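Local coordinates for ATP:cob(I)alamin adenosyltransferase, putative (Burkholderia thailandensis, PDB 2ZHZ), which probably transfers the adenosyl group of ATP to the cobalt of reduced cobalamin to form adenosylcobalamin, acting as a homotrimer that binds ATP with magnesium, at residues V48-P53 with D57-L62; L62-H67 with L89-G94; P104-F109 with L162-N167. One frame throughout, in Å; residues are numbered along the deposited sequence.

Contact 1: residues V48-P53 with D57-L62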
loop_
_atom_site.group_PDB
_atom_site.type_symbol
_atom_site.label_atom_id
_atom_site.label_comp_id
_atom_site.label_asym_id
_atom_site.label_seq_id
_atom_site.Cartn_x
_atom_site.Cartn_y
_atom_site.Cartn_z
ATOM N N VAL B 48 -6.747 -1.507 9.351
ATOM C CA VAL B 48 -6.918 -0.068 9.509
ATOM C C VAL B 48 -8.397 0.277 9.360
ATOM O O VAL B 48 -8.928 1.119 10.089
ATOM C CB VAL B 48 -6.094 0.707 8.460
ATOM C CG1 VAL B 48 -6.451 2.188 8.493
ATOM C CG2 VAL B 48 -4.613 0.520 8.744
ATOM N N LEU B 49 -9.056 -0.374 8.410
ATOM C CA LEU B 49 -10.481 -0.155 8.186
ATOM C C LEU B 49 -11.277 -0.625 9.411
ATOM O O LEU B 49 -12.244 0.019 9.820
ATOM C CB LEU B 49 -10.944 -0.920 6.943
ATOM C CG LEU B 49 -12.452 -0.946 6.665
ATOM C CD1 LEU B 49 -13.010 0.478 6.638
ATOM C CD2 LEU B 49 -12.705 -1.662 5.344
ATOM N N LEU B 50 -10.861 -1.744 9.998
ATOM C CA LEU B 50 -11.540 -2.276 11.177
ATOM C C LEU B 50 -11.407 -1.361 12.392
ATOM O O LEU B 50 -12.143 -1.508 13.367
ATOM C CB LEU B 50 -11.007 -3.674 11.511
ATOM C CG LEU B 50 -11.578 -4.808 10.653
ATOM C CD1 LEU B 50 -10.741 -6.056 10.814
ATOM C CD2 LEU B 50 -13.025 -5.080 11.068
ATOM N N ALA B 51 -10.475 -0.413 12.332
ATOM C CA ALA B 51 -10.267 0.522 13.433
ATOM C C ALA B 51 -11.243 1.702 13.353
ATOM O O ALA B 51 -11.261 2.568 14.228
ATOM C CB ALA B 51 -8.825 1.028 13.425
ATOM N N GLU B 52 -12.051 1.722 12.297
ATOM C CA GLU B 52 -13.042 2.771 12.083
ATOM C C GLU B 52 -14.401 2.285 12.577
ATOM O O GLU B 52 -14.589 1.094 12.819
ATOM C CB GLU B 52 -13.170 3.084 10.590
ATOM C CG GLU B 52 -11.944 3.700 9.938
ATOM C CD GLU B 52 -11.741 5.142 10.347
ATOM O OE1 GLU B 52 -12.698 5.936 10.213
ATOM O OE2 GLU B 52 -10.628 5.484 10.795
ATOM N N PRO B 53 -15.362 3.210 12.750
ATOM C CA PRO B 53 -16.698 2.814 13.204
ATOM C C PRO B 53 -17.318 2.052 12.038
ATOM O O PRO B 53 -17.208 2.489 10.891
ATOM C CB PRO B 53 -17.396 4.153 13.438
ATOM C CG PRO B 53 -16.263 5.064 13.817
ATOM C CD PRO B 53 -15.197 4.673 12.820
ATOM N N ASP B 57 -22.419 -6.060 11.192
ATOM C CA ASP B 57 -22.306 -7.113 10.190
ATOM C C ASP B 57 -21.072 -6.923 9.307
ATOM O O ASP B 57 -20.383 -7.889 8.983
ATOM C CB ASP B 57 -23.575 -7.167 9.332
ATOM C CG ASP B 57 -23.840 -5.873 8.589
ATOM O OD1 ASP B 57 -23.818 -4.802 9.225
ATOM O OD2 ASP B 57 -24.079 -5.927 7.367
ATOM N N VAL B 58 -20.796 -5.682 8.920
ATOM C CA VAL B 58 -19.631 -5.398 8.088
ATOM C C VAL B 58 -18.353 -5.737 8.852
ATOM O O VAL B 58 -17.411 -6.290 8.282
ATOM C CB VAL B 58 -19.595 -3.911 7.657
ATOM C CG1 VAL B 58 -18.286 -3.608 6.921
ATOM C CG2 VAL B 58 -20.780 -3.611 6.748
ATOM N N ARG B 59 -18.325 -5.410 10.142
ATOM C CA ARG B 59 -17.168 -5.699 10.980
ATOM C C ARG B 59 -16.969 -7.207 11.078
ATOM O O ARG B 59 -15.844 -7.706 11.011
ATOM C CB ARG B 59 -17.361 -5.115 12.385
ATOM C CG ARG B 59 -16.260 -5.491 13.377
ATOM C CD ARG B 59 -16.441 -4.773 14.710
ATOM N NE ARG B 59 -16.394 -3.322 14.545
ATOM C CZ ARG B 59 -15.293 -2.642 14.237
ATOM N NH1 ARG B 59 -14.141 -3.282 14.070
ATOM N NH2 ARG B 59 -15.349 -1.328 14.078
ATOM N N ALA B 60 -18.074 -7.930 11.231
ATOM C CA ALA B 60 -18.019 -9.380 11.341
ATOM C C ALA B 60 -17.429 -10.012 10.088
ATOM O O ALA B 60 -16.595 -10.912 10.174
ATOM C CB ALA B 60 -19.416 -9.937 11.605
ATOM N N ALA B 61 -17.856 -9.540 8.922
ATOM C CA ALA B 61 -17.357 -10.081 7.664
ATOM C C ALA B 61 -15.874 -9.764 7.475
ATOM O O ALA B 61 -15.086 -10.649 7.136
ATOM C CB ALA B 61 -18.166 -9.530 6.500
ATOM N N LEU B 62 -15.498 -8.507 7.698
ATOM C CA LEU B 62 -14.103 -8.090 7.554
ATOM C C LEU B 62 -13.176 -8.795 8.548
ATOM O O LEU B 62 -12.034 -9.120 8.217
ATOM C CB LEU B 62 -13.987 -6.572 7.715
ATOM C CG LEU B 62 -14.602 -5.728 6.587
ATOM C CD1 LEU B 62 -14.534 -4.253 6.954
ATOM C CD2 LEU B 62 -13.855 -5.986 5.285
#

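Contact 2: residues L62-H67 with L89-G94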
loop_
_atom_site.group_PDB
_atom_site.type_symbol
_atom_site.label_atom_id
_atom_site.label_comp_id
_atom_site.label_asym_id
_atom_site.label_seq_id
_atom_site.Cartn_x
_atom_site.Cartn_y
_atom_site.Cartn_z
ATOM N N LEU B 62 -15.498 -8.507 7.698
ATOM C CA LEU B 62 -14.103 -8.090 7.554
ATOM C C LEU B 62 -13.176 -8.795 8.548
ATOM O O LEU B 62 -12.034 -9.120 8.217
ATOM C CB LEU B 62 -13.987 -6.572 7.715
ATOM C CG LEU B 62 -14.602 -5.728 6.587
ATOM C CD1 LEU B 62 -14.534 -4.253 6.954
ATOM C CD2 LEU B 62 -13.855 -5.986 5.285
ATOM N N SER B 63 -13.662 -9.031 9.762
ATOM C CA SER B 63 -12.851 -9.710 10.766
ATOM C C SER B 63 -12.602 -11.148 10.326
ATOM O O SER B 63 -11.493 -11.667 10.460
ATOM C CB SER B 63 -13.552 -9.691 12.128
ATOM O OG SER B 63 -13.662 -8.366 12.619
ATOM N N ALA B 64 -13.639 -11.784 9.789
ATOM C CA ALA B 64 -13.530 -13.158 9.319
ATOM C C ALA B 64 -12.569 -13.226 8.140
ATOM O O ALA B 64 -11.823 -14.195 7.983
ATOM C CB ALA B 64 -14.896 -13.678 8.901
ATOM N N ILE B 65 -12.598 -12.192 7.307
ATOM C CA ILE B 65 -11.731 -12.138 6.140
ATOM C C ILE B 65 -10.262 -12.085 6.543
ATOM O O ILE B 65 -9.416 -12.663 5.865
ATOM C CB ILE B 65 -12.108 -10.935 5.240
ATOM C CG1 ILE B 65 -13.453 -11.226 4.562
ATOM C CG2 ILE B 65 -11.011 -10.672 4.200
ATOM C CD1 ILE B 65 -14.092 -10.028 3.878
ATOM N N GLN B 66 -9.953 -11.405 7.644
ATOM C CA GLN B 66 -8.567 -11.332 8.103
ATOM C C GLN B 66 -8.051 -12.736 8.405
ATOM O O GLN B 66 -6.882 -13.053 8.161
ATOM C CB GLN B 66 -8.444 -10.470 9.363
ATOM C CG GLN B 66 -8.593 -8.976 9.122
ATOM C CD GLN B 66 -7.929 -8.150 10.207
ATOM O OE1 GLN B 66 -8.337 -8.184 11.372
ATOM N NE2 GLN B 66 -6.887 -7.406 9.830
ATOM N N HIS B 67 -8.928 -13.571 8.952
ATOM C CA HIS B 67 -8.573 -14.949 9.273
ATOM C C HIS B 67 -8.335 -15.716 7.977
ATOM O O HIS B 67 -7.395 -16.503 7.880
ATOM C CB HIS B 67 -9.694 -15.602 10.085
ATOM C CG HIS B 67 -9.880 -14.999 11.441
ATOM N ND1 HIS B 67 -9.014 -15.238 12.487
ATOM C CD2 HIS B 67 -10.818 -14.147 11.915
ATOM C CE1 HIS B 67 -9.414 -14.560 13.548
ATOM N NE2 HIS B 67 -10.506 -13.888 13.227
ATOM N N LEU B 89 -14.623 -19.529 -0.755
ATOM C CA LEU B 89 -15.140 -18.839 -1.925
ATOM C C LEU B 89 -16.657 -18.677 -1.850
ATOM O O LEU B 89 -17.205 -17.658 -2.281
ATOM C CB LEU B 89 -14.771 -19.610 -3.196
ATOM C CG LEU B 89 -13.280 -19.862 -3.425
ATOM C CD1 LEU B 89 -13.097 -20.658 -4.708
ATOM C CD2 LEU B 89 -12.534 -18.534 -3.504
ATOM N N ALA B 90 -17.333 -19.686 -1.308
ATOM C CA ALA B 90 -18.784 -19.642 -1.188
ATOM C C ALA B 90 -19.197 -18.535 -0.231
ATOM O O ALA B 90 -20.174 -17.825 -0.478
ATOM C CB ALA B 90 -19.315 -20.986 -0.692
ATOM N N ARG B 91 -18.450 -18.384 0.858
ATOM C CA ARG B 91 -18.773 -17.357 1.832
ATOM C C ARG B 91 -18.626 -15.956 1.243
ATOM O O ARG B 91 -19.437 -15.072 1.525
ATOM C CB ARG B 91 -17.906 -17.499 3.080
ATOM C CG ARG B 91 -18.334 -16.556 4.181
ATOM C CD ARG B 91 -17.797 -16.979 5.528
ATOM N NE ARG B 91 -16.342 -16.940 5.588
ATOM C CZ ARG B 91 -15.650 -17.044 6.715
ATOM N NH1 ARG B 91 -16.292 -17.194 7.868
ATOM N NH2 ARG B 91 -14.324 -16.987 6.696
ATOM N N LEU B 92 -17.592 -15.750 0.431
ATOM C CA LEU B 92 -17.391 -14.450 -0.199
ATOM C C LEU B 92 -18.536 -14.199 -1.174
ATOM O O LEU B 92 -19.105 -13.108 -1.207
ATOM C CB LEU B 92 -16.061 -14.404 -0.956
ATOM C CG LEU B 92 -14.750 -14.441 -0.168
ATOM C CD1 LEU B 92 -13.603 -14.236 -1.140
ATOM C CD2 LEU B 92 -14.726 -13.357 0.903
ATOM N N ASP B 93 -18.873 -15.214 -1.968
ATOM C CA ASP B 93 -19.963 -15.091 -2.932
ATOM C C ASP B 93 -21.270 -14.785 -2.210
ATOM O O ASP B 93 -22.129 -14.080 -2.736
ATOM C CB ASP B 93 -20.130 -16.381 -3.742
ATOM C CG ASP B 93 -19.049 -16.564 -4.786
ATOM O OD1 ASP B 93 -18.332 -15.589 -5.081
ATOM O OD2 ASP B 93 -18.931 -17.686 -5.324
ATOM N N GLY B 94 -21.413 -15.328 -1.006
ATOM C CA GLY B 94 -22.615 -15.104 -0.224
ATOM C C GLY B 94 -22.698 -13.674 0.268
ATOM O O GLY B 94 -23.753 -13.046 0.194
#

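Contact 3: residues P104-F109 with L162-N167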
loop_
_atom_site.group_PDB
_atom_site.type_symbol
_atom_site.label_atom_id
_atom_site.label_comp_id
_atom_site.label_asym_id
_atom_site.label_seq_id
_atom_site.Cartn_x
_atom_site.Cartn_y
_atom_site.Cartn_z
ATOM N N PRO B 104 -28.889 -0.279 -4.452
ATOM C CA PRO B 104 -29.498 -0.015 -5.757
ATOM C C PRO B 104 -28.482 -0.348 -6.846
ATOM O O PRO B 104 -27.274 -0.272 -6.617
ATOM C CB PRO B 104 -29.823 1.477 -5.691
ATOM C CG PRO B 104 -28.780 2.014 -4.763
ATOM C CD PRO B 104 -28.745 0.963 -3.675
ATOM N N PRO B 105 -28.955 -0.723 -8.044
ATOM C CA PRO B 105 -28.034 -1.059 -9.133
ATOM C C PRO B 105 -27.018 0.041 -9.431
ATOM O O PRO B 105 -27.331 1.233 -9.371
ATOM C CB PRO B 105 -28.972 -1.332 -10.309
ATOM C CG PRO B 105 -30.181 -0.491 -9.991
ATOM C CD PRO B 105 -30.350 -0.737 -8.514
ATOM N N LEU B 106 -25.796 -0.371 -9.743
ATOM C CA LEU B 106 -24.723 0.566 -10.046
ATOM C C LEU B 106 -25.015 1.256 -11.374
ATOM O O LEU B 106 -25.025 0.617 -12.426
ATOM C CB LEU B 106 -23.390 -0.182 -10.119
ATOM C CG LEU B 106 -22.121 0.663 -10.223
ATOM C CD1 LEU B 106 -22.000 1.565 -9.001
ATOM C CD2 LEU B 106 -20.917 -0.258 -10.335
ATOM N N GLU B 107 -25.257 2.562 -11.317
ATOM C CA GLU B 107 -25.569 3.346 -12.507
ATOM C C GLU B 107 -24.335 3.867 -13.238
ATOM O O GLU B 107 -23.861 3.253 -14.196
ATOM C CB GLU B 107 -26.476 4.520 -12.126
ATOM C CG GLU B 107 -25.970 5.336 -10.944
ATOM C CD GLU B 107 -26.873 6.510 -10.614
ATOM O OE1 GLU B 107 -28.049 6.276 -10.262
ATOM O OE2 GLU B 107 -26.405 7.665 -10.710
ATOM N N GLU B 108 -23.823 5.007 -12.783
ATOM C CA GLU B 108 -22.650 5.631 -13.384
ATOM C C GLU B 108 -21.393 5.023 -12.783
ATOM O O GLU B 108 -21.460 4.314 -11.778
ATOM C CB GLU B 108 -22.641 7.135 -13.095
ATOM C CG GLU B 108 -24.011 7.756 -12.854
ATOM C CD GLU B 108 -24.933 7.637 -14.049
ATOM O OE1 GLU B 108 -25.310 6.499 -14.404
ATOM O OE2 GLU B 108 -25.284 8.686 -14.634
ATOM N N PHE B 109 -20.248 5.294 -13.402
ATOM C CA PHE B 109 -18.986 4.800 -12.869
ATOM C C PHE B 109 -18.772 5.611 -11.606
ATOM O O PHE B 109 -19.147 6.781 -11.552
ATOM C CB PHE B 109 -17.823 5.087 -13.818
ATOM C CG PHE B 109 -17.831 4.267 -15.068
ATOM C CD1 PHE B 109 -18.163 4.842 -16.288
ATOM C CD2 PHE B 109 -17.479 2.924 -15.034
ATOM C CE1 PHE B 109 -18.139 4.092 -17.460
ATOM C CE2 PHE B 109 -17.452 2.162 -16.199
ATOM C CZ PHE B 109 -17.783 2.747 -17.415
ATOM N N LEU B 162 -18.645 -3.332 -0.285
ATOM C CA LEU B 162 -18.680 -2.861 1.090
ATOM C C LEU B 162 -18.428 -1.364 1.164
ATOM O O LEU B 162 -18.922 -0.694 2.069
ATOM C CB LEU B 162 -17.663 -3.618 1.949
ATOM C CG LEU B 162 -17.981 -5.091 2.218
ATOM C CD1 LEU B 162 -16.907 -5.671 3.118
ATOM C CD2 LEU B 162 -19.358 -5.230 2.883
ATOM N N ALA B 163 -17.661 -0.830 0.216
ATOM C CA ALA B 163 -17.407 0.608 0.201
ATOM C C ALA B 163 -18.745 1.328 -0.021
ATOM O O ALA B 163 -19.030 2.336 0.623
ATOM C CB ALA B 163 -16.416 0.967 -0.912
ATOM N N ARG B 164 -19.566 0.801 -0.928
ATOM C CA ARG B 164 -20.874 1.398 -1.201
ATOM C C ARG B 164 -21.754 1.267 0.039
ATOM O O ARG B 164 -22.483 2.192 0.397
ATOM C CB ARG B 164 -21.556 0.707 -2.388
ATOM C CG ARG B 164 -20.832 0.860 -3.723
ATOM C CD ARG B 164 -21.671 0.292 -4.860
ATOM N NE ARG B 164 -22.934 1.020 -4.999
ATOM C CZ ARG B 164 -24.042 0.520 -5.544
ATOM N NH1 ARG B 164 -24.061 -0.719 -6.011
ATOM N NH2 ARG B 164 -25.138 1.263 -5.609
ATOM N N VAL B 165 -21.682 0.109 0.690
ATOM C CA VAL B 165 -22.452 -0.137 1.904
ATOM C C VAL B 165 -22.070 0.880 2.971
ATOM O O VAL B 165 -22.936 1.411 3.672
ATOM C CB VAL B 165 -22.185 -1.555 2.461
ATOM C CG1 VAL B 165 -22.784 -1.693 3.856
ATOM C CG2 VAL B 165 -22.775 -2.595 1.527
ATOM N N LEU B 166 -20.773 1.156 3.090
ATOM C CA LEU B 166 -20.283 2.106 4.084
ATOM C C LEU B 166 -20.669 3.555 3.802
ATOM O O LEU B 166 -20.862 4.339 4.734
ATOM C CB LEU B 166 -18.761 1.980 4.237
ATOM C CG LEU B 166 -18.325 0.676 4.923
ATOM C CD1 LEU B 166 -16.800 0.593 4.998
ATOM C CD2 LEU B 166 -18.926 0.616 6.323
ATOM N N ASN B 167 -20.770 3.928 2.531
ATOM C CA ASN B 167 -21.172 5.292 2.214
ATOM C C ASN B 167 -22.633 5.479 2.628
ATOM O O ASN B 167 -23.012 6.528 3.153
ATOM C CB ASN B 167 -20.998 5.591 0.721
ATOM C CG ASN B 167 -19.618 6.151 0.398
ATOM O OD1 ASN B 167 -19.074 6.951 1.161
ATOM N ND2 ASN B 167 -19.057 5.750 -0.741
#

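Contact 1: residues V48-P53 with D57-L62
Arg59 reaches back from the start of helix 56-77 to the backbone carbonyls of Leu50 and Glu52, in the turn that joins it to helix 31-50, so the contact closes a helix-loop-helix hairpin of the cobalamin adenosyltransferase helix bundle. The backbones come nearest at Leu50 and Arg59, whose CA atoms are 6.6 Å apart. Arg59 is the first residue of segment 57-62 to touch the other side. Its chain leaves with CG anti to the backbone N (chi1 174°), runs extended through chi2 and turns at chi3 and again at chi4, which brings the edge of the guanidinium to the carbonyl oxygens. The main bond, from Arg59 NH1 to Leu50 O at 2.8 Å, is nearly straight, with an angle of 165° at the hydrogen. The oxygen lies in the guanidinium plane and receives the donor on a lone pair. NH2 adds two weak bonds, long to Leu50 O and strongly bent to Glu52 O, so Leu50 O takes a donor from both NH1 and NH2, and one NH2 hydrogen is shared loosely between the two oxygens. The carboxylate of Glu52 turns elsewhere, to a salt bridge with Arg116 of the second subunit.

Further along, Leu62 supplies the apolar half. Its CB lies against Leu50 CD2 at 3.8 Å, the two side chains sliding past each other in opposite directions. That same Leu50 methyl also packs on the arginine, 4.0 Å from Arg59 CG. Deeper in, Leu62 crosses Leu49 at about a right angle, and the two meet through methyls, Leu62 CD1 resting 3.6 Å from Leu49 CD2.

Contact 2: residues L62-H67 with L89-G94
Ala64 and Arg91 make the closer half of this contact, while Ile65 and Leu92 make a looser apolar one beside it. Both segments are helical throughout, and they meet through side-chain packing between two helices of the cobalamin adenosyltransferase bundle, yet their backbones stay well apart: the nearest CA atoms, those of Ile65 and Leu92, are 8.8 Å from each other, and no hydrogen bond crosses between the segments. Only 126 Å² is buried in all, mostly by side chains.

On the closer side the Ala64 methyl sits over one face of the Arg91 guanidinium. Its CB is 3.9 Å from Arg91 NH1 and 4.0 Å from NH2, with CZ slightly farther at 4.1 Å, so the methyl lies displaced from CZ toward the NH1/NH2 side. The arginine spans the gap because CG stands anti to the backbone N (chi1 -173°) and the chain then bends at chi3 (64°). Arg91 NH2 is held by a salt bridge to Asp68, one residue beyond the segment 62-67, and this polar partner ties the charged end to helix 56-77. Both Ala64 and Arg91 are partly exposed, so this closer pair lies toward solvent.

The buried side is the less tightly fitted. Ile65 and Leu92 approach no nearer than 4.4 Å, between Ile65 CG1 and Leu92 CD2, which is a light van der Waals touch. Trp95, one turn on in helix 86-101, packs on Ile65 and also on Ala64, linking the two sides; Tyr151 and Arg154 of helix 147-169 lie on Leu92. Helix 86-101 thus packs on both helix 56-77 and helix 147-169, which also touch each other through Leu62 and Leu162, while Ile8 of the third subunit packs on Leu89, Ala90 and Asp93.

Contact 3: residues P104-F109 with L162-N167
Arg164 extends from helix 147-169 to the loop 104-109, where its guanidinium binds the carbonyl of Pro104 and lies against the Leu106 side chain. At the start of the chain, CB and CG serve as a spacer: CG stands anti to the carbonyl carbon (chi1 -64°), and CB points toward the loop. A bend at chi3 then turns the end of the chain after CD. NE comes 4.1 Å from Leu106 CD1, but its polar partner is Asp174, through a salt bridge that should limit turning of the guanidinium. CZ lies at the same distance from Leu106 CD1, a methyl that sits over one guanidinium face, offset toward the rim. This loop joins helix 86-101 to strand 110-111, and the contact thus fastens an interhelical connection of the bundle to its last long helix.

At the tip, NH2 donates the stronger bond, 2.8 Å to Pro104 O with an angle of 163° at the hydrogen. The oxygen is almost in the guanidinium plane, whereas the donor is tilted 24° from the plane of the carbonyl. NH1 adds a weak bond to the same oxygen, making Pro104 O a shared acceptor. NH2 also touches the proline ring, 3.8 Å from Pro104 CG.

In the fold
Along the chain, contact 1 closes before contact 2 opens, and contact 3 comes last. Contacts 1 and 2 have centres about 12 Å apart and share Leu62 on helix 56-77; contact 3 lies about 18 Å from contact 1 and 19 Å from contact 2. Leu62 also touches contact 3, since its CD2 is 3.8 Å from Leu162 CD1, and Leu49 and Val58 touch Leu166 and Val165. Helix 147-169 therefore packs against the hairpin of contact 1. That helix also carries Asn153 and Asp157, both magnesium-binding residues, although no magnesium sits on Asp157 of this chain. Contacts 1 and 2 both touch the second subunit, so this side of the bundle lies at the trimer interface.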